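Local structure of uncharacterized protein (Pseudomonas aeruginosa PAO1, 6TCB) at residues A[23-28]-A[68-73]; A[39-42]-A[47-50]; A[49-54]-A[59-64]. The protein is of unknown function but binds calcium, the metal being shared by acidic side chains from two copies of the chain. All coordinates share one frame; numbering follows the deposited sequence.

Interaction 1 (A[23-28]-A[68-73]); sequences PYWCDV and DAVRAT. With CA (calcium ion), chain C.
Trp25 meets helix 67-82 with the far rim of its six-membered ring. Trp25 CZ2 packs 3.7 Å from Val70 CG1 and 3.9 Å from Thr73 CG2, both methyls coming obliquely to the ring. CH2 of the same indole has the carbonyl oxygen Val70 O beside it, in the ring plane. Both helix residues turn a methyl to the indole by one torsion: Val70 CG1 and Thr73 CG2 each stand anti to their own backbone N. The other branch of Val70, CG2, reaches CG of Pro23 at a looser 4.2 Å, the proline ring being the second apolar group on the strand side. No hydrogen bond crosses the contact. Polar atoms are satisfied elsewhere: Trp25 NE1 donates to Val92 O, and Thr73 OG1 folds back on its own helix, 2.8 Å from Ala69 O. That carbonyl is gripped twice, the hydroxyl and Thr73 N arriving from opposite faces of its plane. Thr73 OG1 also bonds Leu94 N at the C terminus. Ionic contacts lie beyond Val70, at the start of the helix. Asp68 OD2 binds calcium at 2.2 Å, while Asp68 OD1 takes a salt bridge from Arg71 NH2 at 2.9 Å; together with Leu67 N of the second subunit this probably holds the carboxylate in place. Two waters and Asp66 and Asp68 of the second subunit also bind the ion, so it bridges the dimer. The contact joins the short edge strand 24-25 to helix 67-82; Leu51 and Leu53 of strand 48-53 and Val59 of strand 57-62 adjoin it, and Tyr24 faces helix 3-18.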
loop_
_atom_site.group_PDB
_atom_site.type_symbol
_atom_site.label_atom_id
_atom_site.label_comp_id
_atom_site.label_asym_id
_atom_site.label_seq_id
_atom_site.Cartn_x
_atom_site.Cartn_y
_atom_site.Cartn_z
ATOM N N PRO A 23 -10.562 -6.621 -5.587
ATOM C CA PRO A 23 -9.736 -6.361 -4.405
ATOM C C PRO A 23 -10.438 -6.818 -3.133
ATOM O O PRO A 23 -11.667 -6.924 -3.073
ATOM C CB PRO A 23 -9.567 -4.841 -4.427
ATOM C CG PRO A 23 -10.832 -4.356 -5.067
ATOM C CD PRO A 23 -11.227 -5.399 -6.083
ATOM N N TYR A 24 -9.630 -7.080 -2.100
ATOM C CA TYR A 24 -10.113 -7.461 -0.771
ATOM C C TYR A 24 -9.843 -6.319 0.205
ATOM O O TYR A 24 -8.716 -6.146 0.690
ATOM C CB TYR A 24 -9.445 -8.739 -0.286
ATOM C CG TYR A 24 -9.900 -9.249 1.067
ATOM C CD1 TYR A 24 -11.195 -9.042 1.534
ATOM C CD2 TYR A 24 -9.026 -9.964 1.883
ATOM C CE1 TYR A 24 -11.594 -9.538 2.766
ATOM C CE2 TYR A 24 -9.425 -10.478 3.110
ATOM C CZ TYR A 24 -10.711 -10.259 3.540
ATOM O OH TYR A 24 -11.113 -10.754 4.753
ATOM N N TRP A 25 -10.884 -5.535 0.480
ATOM C CA TRP A 25 -10.815 -4.481 1.485
ATOM C C TRP A 25 -10.953 -5.134 2.849
ATOM O O TRP A 25 -11.975 -5.771 3.137
ATOM C CB TRP A 25 -11.941 -3.473 1.257
ATOM C CG TRP A 25 -11.901 -2.817 -0.096
ATOM C CD1 TRP A 25 -12.557 -3.222 -1.208
ATOM C CD2 TRP A 25 -11.200 -1.613 -0.466
ATOM N NE1 TRP A 25 -12.295 -2.381 -2.245
ATOM C CE2 TRP A 25 -11.467 -1.378 -1.821
ATOM C CE3 TRP A 25 -10.357 -0.730 0.218
ATOM C CZ2 TRP A 25 -10.931 -0.296 -2.516
ATOM C CZ3 TRP A 25 -9.822 0.344 -0.469
ATOM C CH2 TRP A 25 -10.109 0.554 -1.823
ATOM N N CYS A 26 -9.935 -5.004 3.686
ATOM C CA CYS A 26 -9.939 -5.704 4.965
ATOM C C CYS A 26 -9.057 -4.948 5.931
ATOM O O CYS A 26 -7.857 -4.811 5.682
ATOM C CB CYS A 26 -9.410 -7.119 4.789
ATOM S SG CYS A 26 -9.294 -8.071 6.320
ATOM N N ASP A 27 -9.636 -4.499 7.049
ATOM C CA ASP A 27 -8.919 -3.700 8.035
ATOM C C ASP A 27 -8.888 -4.360 9.412
ATOM O O ASP A 27 -8.620 -3.682 10.410
ATOM C CB ASP A 27 -9.500 -2.283 8.112
ATOM C CG ASP A 27 -10.899 -2.243 8.711
ATOM O OD1 ASP A 27 -11.482 -3.310 8.995
ATOM O OD2 ASP A 27 -11.421 -1.123 8.903
ATOM N N VAL A 28 -9.111 -5.676 9.481
ATOM C CA VAL A 28 -9.251 -6.355 10.770
ATOM C C VAL A 28 -7.916 -6.505 11.491
ATOM O O VAL A 28 -7.889 -6.624 12.721
ATOM C CB VAL A 28 -9.939 -7.723 10.594
ATOM C CG1 VAL A 28 -9.019 -8.683 9.877
ATOM C CG2 VAL A 28 -10.365 -8.277 11.952
ATOM N N ASP A 68 -5.026 1.888 -10.192
ATOM C CA ASP A 68 -5.613 3.224 -10.248
ATOM C C ASP A 68 -7.119 3.166 -10.024
ATOM O O ASP A 68 -7.695 4.065 -9.395
ATOM C CB ASP A 68 -5.274 3.896 -11.575
ATOM C CG ASP A 68 -3.820 4.361 -11.647
ATOM O OD1 ASP A 68 -3.194 4.617 -10.594
ATOM O OD2 ASP A 68 -3.300 4.494 -12.777
ATOM N N ALA A 69 -7.766 2.097 -10.487
ATOM C CA ALA A 69 -9.195 1.949 -10.257
ATOM C C ALA A 69 -9.489 1.694 -8.786
ATOM O O ALA A 69 -10.492 2.190 -8.256
ATOM C CB ALA A 69 -9.753 0.829 -11.128
ATOM N N VAL A 70 -8.616 0.947 -8.100
ATOM C CA VAL A 70 -8.778 0.750 -6.660
ATOM C C VAL A 70 -8.642 2.077 -5.917
ATOM O O VAL A 70 -9.416 2.371 -5.003
ATOM C CB VAL A 70 -7.798 -0.319 -6.142
ATOM C CG1 VAL A 70 -7.892 -0.479 -4.646
ATOM C CG2 VAL A 70 -8.112 -1.652 -6.795
ATOM N N ARG A 71 -7.661 2.898 -6.298
ATOM C CA ARG A 71 -7.518 4.213 -5.675
ATOM C C ARG A 71 -8.741 5.082 -5.930
ATOM O O ARG A 71 -9.232 5.755 -5.016
ATOM C CB ARG A 71 -6.236 4.891 -6.168
ATOM C CG ARG A 71 -6.083 6.311 -5.636
ATOM C CD ARG A 71 -4.702 6.911 -5.888
ATOM N NE ARG A 71 -4.330 6.848 -7.298
ATOM C CZ ARG A 71 -3.155 7.225 -7.796
ATOM N NH1 ARG A 71 -2.200 7.708 -7.012
ATOM N NH2 ARG A 71 -2.939 7.096 -9.095
ATOM N N ALA A 72 -9.264 5.080 -7.155
ATOM C CA ALA A 72 -10.483 5.838 -7.411
ATOM C C ALA A 72 -11.621 5.337 -6.529
ATOM O O ALA A 72 -12.410 6.132 -6.000
ATOM C CB ALA A 72 -10.869 5.752 -8.888
ATOM N N THR A 73 -11.717 4.016 -6.356
ATOM C CA THR A 73 -12.746 3.435 -5.499
ATOM C C THR A 73 -12.597 3.933 -4.065
ATOM O O THR A 73 -13.597 4.238 -3.400
ATOM C CB THR A 73 -12.675 1.904 -5.589
ATOM O OG1 THR A 73 -12.844 1.475 -6.958
ATOM C CG2 THR A 73 -13.758 1.230 -4.746
HETATM CA CA CA C . -2.677 3.186 -14.462
HETATM O O HOH W 1 -1.776 1.829 -16.036
HETATM O O HOH W 2 -3.644 4.466 -16.098
#

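Interaction 2 (A[39-42]-A[47-50])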
loop_
_atom_site.group_PDB
_atom_site.type_symbol
_atom_site.label_atom_id
_atom_site.label_comp_id
_atom_site.label_asym_id
_atom_site.label_seq_id
_atom_site.Cartn_x
_atom_site.Cartn_y
_atom_site.Cartn_z
ATOM N N ALA A 39 2.250 -10.706 2.622
ATOM C CA ALA A 39 3.274 -11.732 2.442
ATOM C C ALA A 39 2.664 -13.125 2.493
ATOM O O ALA A 39 3.095 -14.028 1.766
ATOM C CB ALA A 39 4.365 -11.577 3.504
ATOM N N TYR A 40 1.660 -13.317 3.357
ATOM C CA TYR A 40 0.968 -14.592 3.467
ATOM C C TYR A 40 0.246 -14.925 2.172
ATOM O O TYR A 40 0.362 -16.038 1.648
ATOM C CB TYR A 40 -0.034 -14.528 4.629
ATOM C CG TYR A 40 -0.648 -15.862 4.987
ATOM C CD1 TYR A 40 0.081 -16.813 5.678
ATOM C CD2 TYR A 40 -1.957 -16.171 4.637
ATOM C CE1 TYR A 40 -0.469 -18.055 6.008
ATOM C CE2 TYR A 40 -2.504 -17.394 4.954
ATOM C CZ TYR A 40 -1.764 -18.326 5.643
ATOM O OH TYR A 40 -2.324 -19.540 5.964
ATOM N N LEU A 41 -0.521 -13.967 1.645
ATOM C CA LEU A 41 -1.205 -14.184 0.374
ATOM C C LEU A 41 -0.220 -14.604 -0.713
ATOM O O LEU A 41 -0.430 -15.600 -1.411
ATOM C CB LEU A 41 -1.935 -12.908 -0.042
ATOM C CG LEU A 41 -3.178 -12.551 0.775
ATOM C CD1 LEU A 41 -3.630 -11.160 0.402
ATOM C CD2 LEU A 41 -4.307 -13.565 0.603
ATOM N N ASN A 42 0.883 -13.868 -0.849
ATOM C CA ASN A 42 1.846 -14.176 -1.904
ATOM C C ASN A 42 2.504 -15.530 -1.679
ATOM O O ASN A 42 2.691 -16.295 -2.630
ATOM C CB ASN A 42 2.875 -13.048 -2.026
ATOM C CG ASN A 42 2.323 -11.841 -2.770
ATOM O OD1 ASN A 42 2.083 -11.899 -3.977
ATOM N ND2 ASN A 42 2.106 -10.754 -2.061
ATOM N N ALA A 47 -1.152 -13.955 -5.786
ATOM C CA ALA A 47 -0.362 -12.766 -6.072
ATOM C C ALA A 47 -1.144 -11.519 -5.699
ATOM O O ALA A 47 -2.279 -11.327 -6.144
ATOM C CB ALA A 47 -0.011 -12.735 -7.561
ATOM N N SER A 48 -0.535 -10.671 -4.877
ATOM C CA SER A 48 -1.252 -9.559 -4.277
ATOM C C SER A 48 -0.342 -8.372 -4.023
ATOM O O SER A 48 0.807 -8.531 -3.602
ATOM C CB SER A 48 -1.869 -9.997 -2.932
ATOM O OG SER A 48 -2.577 -8.939 -2.311
ATOM N N THR A 49 -0.900 -7.187 -4.254
ATOM C CA THR A 49 -0.297 -5.913 -3.883
ATOM C C THR A 49 -1.089 -5.306 -2.732
ATOM O O THR A 49 -2.319 -5.213 -2.795
ATOM C CB THR A 49 -0.335 -4.954 -5.077
ATOM O OG1 THR A 49 0.345 -5.557 -6.181
ATOM C CG2 THR A 49 0.333 -3.629 -4.739
ATOM N N TYR A 50 -0.393 -4.864 -1.698
ATOM C CA TYR A 50 -1.026 -4.213 -0.564
ATOM C C TYR A 50 -1.001 -2.712 -0.771
ATOM O O TYR A 50 0.047 -2.148 -1.114
ATOM C CB TYR A 50 -0.266 -4.559 0.703
ATOM C CG TYR A 50 -0.714 -3.903 1.983
ATOM C CD1 TYR A 50 -1.953 -4.181 2.544
ATOM C CD2 TYR A 50 0.145 -3.066 2.669
ATOM C CE1 TYR A 50 -2.329 -3.611 3.745
ATOM C CE2 TYR A 50 -0.222 -2.492 3.871
ATOM C CZ TYR A 50 -1.460 -2.794 4.410
ATOM O OH TYR A 50 -1.830 -2.238 5.618
#
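Asn42 turns the end of its amide to the backbone of Ser48 and engages it with both polar atoms. Asn42 ND2 donates to Ser48 O at 3.0 Å along a nearly straight path (169°), with the acceptor almost in the amide plane. Asn42 OD1 accepts from Ser48 N, also at 3.0 Å, but this donor sits above the carbonyl plane and the bond is more bent, 154° at the hydrogen. One side-chain amide thus serves the N-H and C=O of a single residue, much as a neighbouring strand would, and occupies those groups at the start of strand 48-53. The CA of Ala47 lies 3.3 Å from Asn42 OD1, close beside the accepting oxygen. The contact closes the short helix-to-strand connection between helix 33-43 and strand 48-53, the first strand of the hairpin 48-53/57-62. Asn42 ND2 also bonds Asn38 O one turn earlier, so ND2 has two acceptors, one in the helix and one in the strand, which limits rotation of the amide. Leu41 approaches the same serine with its CD1, 3.7 Å from Ser48 OG and 3.9 Å from Ser48 CB. The hydroxyl stands anti to the serine's backbone N (chi1 180°), which carries it to the helix side, where it bonds Asn38 OD1. Beyond this pair Leu41 packs on Tyr60 of strand 57-62 and on Leu11 and Ala14 of helix 3-18.

Interaction 3 (A[49-54]-A[59-64]); sequences TYLVLE and VYVPRG
Leu51 and Val59 face each other on one side of the sheet, Leu51 CB lying 3.7 Å from Val59 CG1. That methyl is also met by Leu53 CD1 at 3.8 Å; it stands between the backbone N and carbonyl carbon of its own residue (chi1 63°), turned to the leucines. Leu51 CD1 reaches the other way, to Val61 CG2, more loosely. Trp25 and Val70 pack on this same group, and Leu51 of the second subunit touches Leu51. On the opposite face of the sheet from Leu51 and Val59, Tyr50 and Tyr60 run alongside each other in the same direction, ring centroids 5.2 Å apart and planes inclined at 32°, CD1 of Tyr50 meeting CE1 of Tyr60. The backbone is an antiparallel beta hairpin, strands 48-53 and 57-62, in which Tyr50 and Tyr60 form the non-hydrogen-bonded pair between two hydrogen-bonded ones. Leu51 and Val59 exchange two bonds, Leu51 N to Val59 O and Val59 N to Leu51 O, each 3.0 Å; Thr49 and Val61 exchange two more, of which Val61 N to Thr49 O measures 2.8 Å. Strand 48-53 pairs on its other edge with a strand of the second subunit, continuing the sheet across the dimer. The tyrosine hydroxyls find partners outside the hairpin: Tyr60 OH bonds Asp34 O, and Tyr50 OH bonds Gln35 OE1 of the second subunit. At the Thr49 end, a water lies 2.8 Å from Thr49 OG1 and donates to Val61 O, while the same hydroxyl bonds Arg71 of the second subunit.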
loop_
_atom_site.group_PDB
_atom_site.type_symbol
_atom_site.label_atom_id
_atom_site.label_comp_id
_atom_site.label_asym_id
_atom_site.label_seq_id
_atom_site.Cartn_x
_atom_site.Cartn_y
_atom_site.Cartn_z
ATOM N N THR A 49 -0.900 -7.187 -4.254
ATOM C CA THR A 49 -0.297 -5.913 -3.883
ATOM C C THR A 49 -1.089 -5.306 -2.732
ATOM O O THR A 49 -2.319 -5.213 -2.795
ATOM C CB THR A 49 -0.335 -4.954 -5.077
ATOM O OG1 THR A 49 0.345 -5.557 -6.181
ATOM C CG2 THR A 49 0.333 -3.629 -4.739
ATOM N N TYR A 50 -0.393 -4.864 -1.698
ATOM C CA TYR A 50 -1.026 -4.213 -0.564
ATOM C C TYR A 50 -1.001 -2.712 -0.771
ATOM O O TYR A 50 0.047 -2.148 -1.114
ATOM C CB TYR A 50 -0.266 -4.559 0.703
ATOM C CG TYR A 50 -0.714 -3.903 1.983
ATOM C CD1 TYR A 50 -1.953 -4.181 2.544
ATOM C CD2 TYR A 50 0.145 -3.066 2.669
ATOM C CE1 TYR A 50 -2.329 -3.611 3.745
ATOM C CE2 TYR A 50 -0.222 -2.492 3.871
ATOM C CZ TYR A 50 -1.460 -2.794 4.410
ATOM O OH TYR A 50 -1.830 -2.238 5.618
ATOM N N LEU A 51 -2.150 -2.073 -0.583
ATOM C CA LEU A 51 -2.241 -0.626 -0.617
ATOM C C LEU A 51 -2.911 -0.138 0.663
ATOM O O LEU A 51 -3.804 -0.796 1.208
ATOM C CB LEU A 51 -3.102 -0.113 -1.782
ATOM C CG LEU A 51 -2.738 -0.526 -3.211
ATOM C CD1 LEU A 51 -3.808 0.018 -4.179
ATOM C CD2 LEU A 51 -1.374 -0.034 -3.578
ATOM N N VAL A 52 -2.501 1.026 1.139
ATOM C CA VAL A 52 -3.292 1.767 2.109
ATOM C C VAL A 52 -3.677 3.074 1.446
ATOM O O VAL A 52 -2.802 3.841 1.017
ATOM C CB VAL A 52 -2.563 1.998 3.437
ATOM C CG1 VAL A 52 -3.464 2.804 4.382
ATOM C CG2 VAL A 52 -2.166 0.681 4.041
ATOM N N LEU A 53 -4.975 3.307 1.338
ATOM C CA LEU A 53 -5.537 4.421 0.607
ATOM C C LEU A 53 -6.260 5.368 1.556
ATOM O O LEU A 53 -6.779 4.963 2.602
ATOM C CB LEU A 53 -6.515 3.909 -0.456
ATOM C CG LEU A 53 -5.855 3.086 -1.554
ATOM C CD1 LEU A 53 -6.766 2.013 -2.128
ATOM C CD2 LEU A 53 -5.344 4.030 -2.651
ATOM N N GLU A 54 -6.263 6.644 1.190
ATOM C CA GLU A 54 -6.929 7.680 1.976
ATOM C C GLU A 54 -6.445 7.693 3.421
ATOM O O GLU A 54 -7.183 8.068 4.336
ATOM C CB GLU A 54 -8.451 7.540 1.911
ATOM C CG GLU A 54 -9.009 7.655 0.518
ATOM C CD GLU A 54 -8.907 9.058 -0.041
ATOM O OE1 GLU A 54 -8.999 10.035 0.741
ATOM O OE2 GLU A 54 -8.742 9.185 -1.269
ATOM N N VAL A 59 -6.154 -2.541 1.638
ATOM C CA VAL A 59 -6.709 -3.422 0.620
ATOM C C VAL A 59 -5.601 -4.285 0.049
ATOM O O VAL A 59 -4.444 -3.863 -0.043
ATOM C CB VAL A 59 -7.440 -2.578 -0.459
ATOM C CG1 VAL A 59 -6.471 -1.632 -1.188
ATOM C CG2 VAL A 59 -8.186 -3.434 -1.442
ATOM N N TYR A 60 -5.981 -5.504 -0.321
ATOM C CA TYR A 60 -5.112 -6.502 -0.931
ATOM C C TYR A 60 -5.640 -6.714 -2.342
ATOM O O TYR A 60 -6.799 -7.102 -2.513
ATOM C CB TYR A 60 -5.129 -7.794 -0.098
ATOM C CG TYR A 60 -4.784 -7.513 1.348
ATOM C CD1 TYR A 60 -3.472 -7.500 1.778
ATOM C CD2 TYR A 60 -5.770 -7.195 2.281
ATOM C CE1 TYR A 60 -3.148 -7.197 3.089
ATOM C CE2 TYR A 60 -5.449 -6.890 3.602
ATOM C CZ TYR A 60 -4.135 -6.881 3.990
ATOM O OH TYR A 60 -3.875 -6.573 5.307
ATOM N N VAL A 61 -4.833 -6.384 -3.336
ATOM C CA VAL A 61 -5.284 -6.267 -4.720
ATOM C C VAL A 61 -4.646 -7.381 -5.541
ATOM O O VAL A 61 -3.410 -7.442 -5.629
ATOM C CB VAL A 61 -4.932 -4.900 -5.324
ATOM C CG1 VAL A 61 -5.526 -4.799 -6.722
ATOM C CG2 VAL A 61 -5.420 -3.796 -4.438
ATOM N N PRO A 62 -5.433 -8.242 -6.183
ATOM C CA PRO A 62 -4.848 -9.312 -6.991
ATOM C C PRO A 62 -4.243 -8.775 -8.282
ATOM O O PRO A 62 -4.668 -7.753 -8.824
ATOM C CB PRO A 62 -6.052 -10.215 -7.287
ATOM C CG PRO A 62 -7.230 -9.251 -7.291
ATOM C CD PRO A 62 -6.912 -8.199 -6.261
ATOM N N ARG A 63 -3.235 -9.484 -8.785
ATOM C CA ARG A 63 -2.771 -9.236 -10.147
ATOM C C ARG A 63 -3.947 -9.363 -11.114
ATOM O O ARG A 63 -4.806 -10.231 -10.964
ATOM C CB ARG A 63 -1.669 -10.239 -10.491
ATOM C CG ARG A 63 -0.707 -9.772 -11.573
ATOM C CD ARG A 63 0.359 -10.829 -11.874
ATOM N N GLY A 64 -4.039 -8.441 -12.070
ATOM C CA GLY A 64 -5.174 -8.404 -12.969
ATOM C C GLY A 64 -6.269 -7.449 -12.559
ATOM O O GLY A 64 -7.288 -7.355 -13.263
HETATM O O HOH W 3 -1.846 -6.294 -7.843
#

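From the N terminus the chain leaves helix 3-18 for edge strand 24-25, the first half of interaction 1, whose loop closes only when helix 67-82 comes back beside it. The other two contacts form within that span. Interaction 2 closes a short turn between helix 33-43 and strand 48-53; interaction 3 then closes the hairpin, starting from the same strand 48-53 and sharing Thr49 and Tyr50 with interaction 2. Interactions 1 and 3 touch through Tyr24, whose N probably bonds Tyr60 O, and through Val59. The three contacts together tie helices 33-43 and 67-82 to one three-stranded sheet, and all three touch the second subunit.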